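Local coordinates for putative sugar ABC transport system, substrate-binding protein (Bordetella parapertussis, PDB 5IX8), which probably binds a sugar as the solute-binding component of a bacterial ABC transport system, at residues E160-V165 and A171-A176. Numbering follows the deposited sequence.
Sequences EGFKEV and AKLTPA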
ATOM      1  N   GLU A 160      -5.818  -6.680  12.053  1.00 12.51           N
ATOM      2  CA  GLU A 160      -5.445  -7.825  12.879  1.00 13.77           C
ATOM      3  C   GLU A 160      -4.094  -7.618  13.568  1.00 14.11           C
ATOM      4  O   GLU A 160      -3.934  -7.919  14.759  1.00 14.52           O
ATOM      5  CB  GLU A 160      -5.433  -9.108  12.031  1.00 15.67           C
ATOM      6  CG  GLU A 160      -6.852  -9.597  11.728  1.00 17.51           C
ATOM      7  CD  GLU A 160      -6.901 -10.636  10.620  1.00 19.29           C
ATOM      8  OE1 GLU A 160      -5.827 -11.032  10.111  1.00 21.22           O
ATOM      9  OE2 GLU A 160      -8.020 -11.053  10.251  1.00 18.93           O
ATOM     10  N   GLY A 161      -3.092  -7.127  12.825  1.00 13.08           N
ATOM     11  CA  GLY A 161      -1.788  -6.904  13.439  1.00 12.52           C
ATOM     12  C   GLY A 161      -1.824  -5.823  14.498  1.00 12.18           C
ATOM     13  O   GLY A 161      -1.235  -5.988  15.579  1.00 13.02           O
ATOM     14  N   PHE A 162      -2.541  -4.718  14.220  1.00 11.73           N
ATOM     15  CA  PHE A 162      -2.709  -3.654  15.203  1.00 12.31           C
ATOM     16  C   PHE A 162      -3.403  -4.166  16.458  1.00 13.73           C
ATOM     17  O   PHE A 162      -2.943  -3.927  17.579  1.00 13.32           O
ATOM     18  CB  PHE A 162      -3.504  -2.494  14.565  1.00 11.79           C
ATOM     19  CG  PHE A 162      -3.757  -1.358  15.497  1.00 12.50           C
ATOM     20  CD1 PHE A 162      -2.721  -0.501  15.849  1.00 13.64           C
ATOM     21  CD2 PHE A 162      -5.022  -1.155  16.040  1.00 13.09           C
ATOM     22  CE1 PHE A 162      -2.925   0.543  16.722  1.00 14.31           C
ATOM     23  CE2 PHE A 162      -5.235  -0.111  16.944  1.00 13.10           C
ATOM     24  CZ  PHE A 162      -4.182   0.767  17.251  1.00 15.07           C
ATOM     25  N   LYS A 163      -4.508  -4.905  16.284  1.00 13.74           N
ATOM     26  CA  LYS A 163      -5.273  -5.361  17.445  1.00 15.38           C
ATOM     27  C   LYS A 163      -4.456  -6.298  18.327  1.00 16.31           C
ATOM     28  O   LYS A 163      -4.557  -6.249  19.560  1.00 17.59           O
ATOM     29  CB  LYS A 163      -6.549  -6.045  16.991  1.00 16.79           C
ATOM     30  CG  LYS A 163      -7.392  -6.547  18.172  1.00 18.19           C
ATOM     31  CD  LYS A 163      -8.815  -6.911  17.759  1.00 20.66           C
ATOM     32  CE  LYS A 163      -8.800  -7.886  16.608  1.00 22.81           C
ATOM     33  NZ  LYS A 163     -10.193  -8.383  16.272  1.00 25.31           N
ATOM     34  N   GLU A 164      -3.701  -7.208  17.715  1.00 16.76           N
ATOM     35  CA  GLU A 164      -2.879  -8.144  18.483  1.00 18.73           C
ATOM     36  C   GLU A 164      -1.926  -7.388  19.401  1.00 18.27           C
ATOM     37  O   GLU A 164      -1.884  -7.623  20.607  1.00 18.48           O
ATOM     38  CB  GLU A 164      -2.090  -9.055  17.527  1.00 21.04           C
ATOM     39  CG  GLU A 164      -1.125 -10.005  18.239  1.00 25.95           C
ATOM     40  CD  GLU A 164      -0.297 -10.826  17.245  1.00 30.29           C
ATOM     41  OE1 GLU A 164      -0.899 -11.586  16.459  1.00 31.81           O
ATOM     42  OE2 GLU A 164       0.946 -10.721  17.240  1.00 33.64           O
ATOM     43  N   VAL A 165      -1.210  -6.409  18.849  1.00 17.03           N
ATOM     44  CA  VAL A 165      -0.194  -5.732  19.635  1.00 16.98           C
ATOM     45  C   VAL A 165      -0.837  -4.757  20.605  1.00 18.05           C
ATOM     46  O   VAL A 165      -0.433  -4.678  21.773  1.00 17.30           O
ATOM     47  CB  VAL A 165       0.810  -5.048  18.691  1.00 18.20           C
ATOM     48  CG1 VAL A 165       1.750  -4.149  19.474  1.00 18.60           C
ATOM     49  CG2 VAL A 165       1.603  -6.111  17.918  1.00 18.92           C
ATOM     50  N   ALA A 171      -4.513  -1.712  25.675  1.00 20.53           N
ATOM     51  CA  ALA A 171      -5.340  -0.684  25.074  1.00 19.18           C
ATOM     52  C   ALA A 171      -6.735  -1.246  24.806  1.00 20.00           C
ATOM     53  O   ALA A 171      -6.922  -2.456  24.618  1.00 20.70           O
ATOM     54  CB  ALA A 171      -4.696  -0.165  23.787  1.00 19.03           C
ATOM     55  N   LYS A 172      -7.728  -0.363  24.845  1.00 20.50           N
ATOM     56  CA  LYS A 172      -9.140  -0.732  24.713  1.00 20.99           C
ATOM     57  C   LYS A 172      -9.644  -0.229  23.363  1.00 20.03           C
ATOM     58  O   LYS A 172      -9.926   0.955  23.196  1.00 20.82           O
ATOM     59  CB  LYS A 172      -9.954  -0.154  25.861  1.00 23.12           C
ATOM     60  CG  LYS A 172      -9.355  -0.468  27.244  1.00 25.21           C
ATOM     61  CD  LYS A 172     -10.122   0.208  28.365  1.00 29.90           C
ATOM     62  CE  LYS A 172      -9.912  -0.535  29.680  1.00 33.50           C
ATOM     63  NZ  LYS A 172     -10.544   0.169  30.843  1.00 36.04           N
ATOM     64  N   LEU A 173      -9.761  -1.133  22.405  1.00 18.13           N
ATOM     65  CA  LEU A 173     -10.167  -0.788  21.048  1.00 17.53           C
ATOM     66  C   LEU A 173     -11.675  -0.882  20.884  1.00 16.88           C
ATOM     67  O   LEU A 173     -12.314  -1.749  21.491  1.00 18.87           O
ATOM     68  CB  LEU A 173      -9.499  -1.738  20.040  1.00 17.69           C
ATOM     69  CG  LEU A 173      -8.084  -1.425  19.536  1.00 18.06           C
ATOM     70  CD1 LEU A 173      -7.120  -1.192  20.697  1.00 19.58           C
ATOM     71  CD2 LEU A 173      -7.567  -2.569  18.642  1.00 18.11           C
ATOM     72  N   THR A 174     -12.244   0.020  20.069  1.00 14.53           N
ATOM     73  CA  THR A 174     -13.641  -0.131  19.637  1.00 14.10           C
ATOM     74  C   THR A 174     -13.712  -1.292  18.655  1.00 14.68           C
ATOM     75  O   THR A 174     -12.700  -1.661  18.062  1.00 15.39           O
ATOM     76  CB  THR A 174     -14.168   1.115  18.915  1.00 14.06           C
ATOM     77  OG1 THR A 174     -13.466   1.264  17.668  1.00 14.04           O
ATOM     78  CG2 THR A 174     -14.022   2.386  19.749  1.00 15.86           C
ATOM     79  N   PRO A 175     -14.884  -1.889  18.459  1.00 14.09           N
ATOM     80  CA  PRO A 175     -15.018  -2.837  17.340  1.00 14.46           C
ATOM     81  C   PRO A 175     -14.789  -2.125  16.022  1.00 14.85           C
ATOM     82  O   PRO A 175     -14.776  -0.899  15.943  1.00 16.15           O
ATOM     83  CB  PRO A 175     -16.453  -3.346  17.449  1.00 16.65           C
ATOM     84  CG  PRO A 175     -17.134  -2.441  18.346  1.00 16.72           C
ATOM     85  CD  PRO A 175     -16.126  -1.769  19.241  1.00 14.40           C
ATOM     86  N   ALA A 176     -14.601  -2.906  14.966  1.00 14.69           N
ATOM     87  CA  ALA A 176     -14.229  -2.348  13.671  1.00 13.20           C
ATOM     88  C   ALA A 176     -15.339  -2.615  12.664  1.00 12.70           C
ATOM     89  O   ALA A 176     -15.711  -3.768  12.428  1.00 15.23           O
ATOM     90  CB  ALA A 176     -12.917  -2.951  13.189  1.00 14.20           C
TER
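Leu173 reaches from the edge strand 172-173 to helix 154-168 and meets Phe162 and Lys163 there. The two elements close a beta-alpha-beta unit that starts at strand 142-145, in one lobe of the two-lobed fold of periplasmic binding proteins. The contact is small, 126 Å² with both sides summed, and wholly apolar. One methyl of Leu173 does most of the touching. Leu173 CD2 lies 3.8 Å from Phe162 CE2. The methyl comes at the ring on a slant, with Phe162 CD2 close by as well. The branch carbon follows behind it, Leu173 CG being 4.1 Å from Phe162 CE2. The same methyl rests against the helix backbone, with Leu173 CD2 3.8 Å from Lys163 CA. CB and CG of Lys163 lie beside it, so the first carbons of the lysine chain add to the apolar surface beside the Phe162 ring. The CA-CB bond of Leu173 points toward the helix, with CG turned away from its own carbonyl carbon (chi1 -85°). The CA-CB bond of Phe162 points neither toward the strand nor away from it, and with CG anti to the backbone N (chi1 179°) the ring extends to the leucine.

Further out, the Phe162 ring stacks with Phe205 and touches Leu133 of helix 122-135. Val143 of the neighbouring strand 142-145 touches both Phe162 and Leu173, and Ala166, further along helix 154-168, also touches Leu173. The Lys163 chain bends at chi3, and NZ is hydrogen-bonded to Tyr159 OH, one turn earlier in the helix. Backbone bonds from Lys172 and Thr174 to Val143 hold the strand in the sheet. Next to Leu173, the Thr174 hydroxyl bonds to Val145 N and gives a 3.1 Å hydrogen bond from OG1 to Pro175 O.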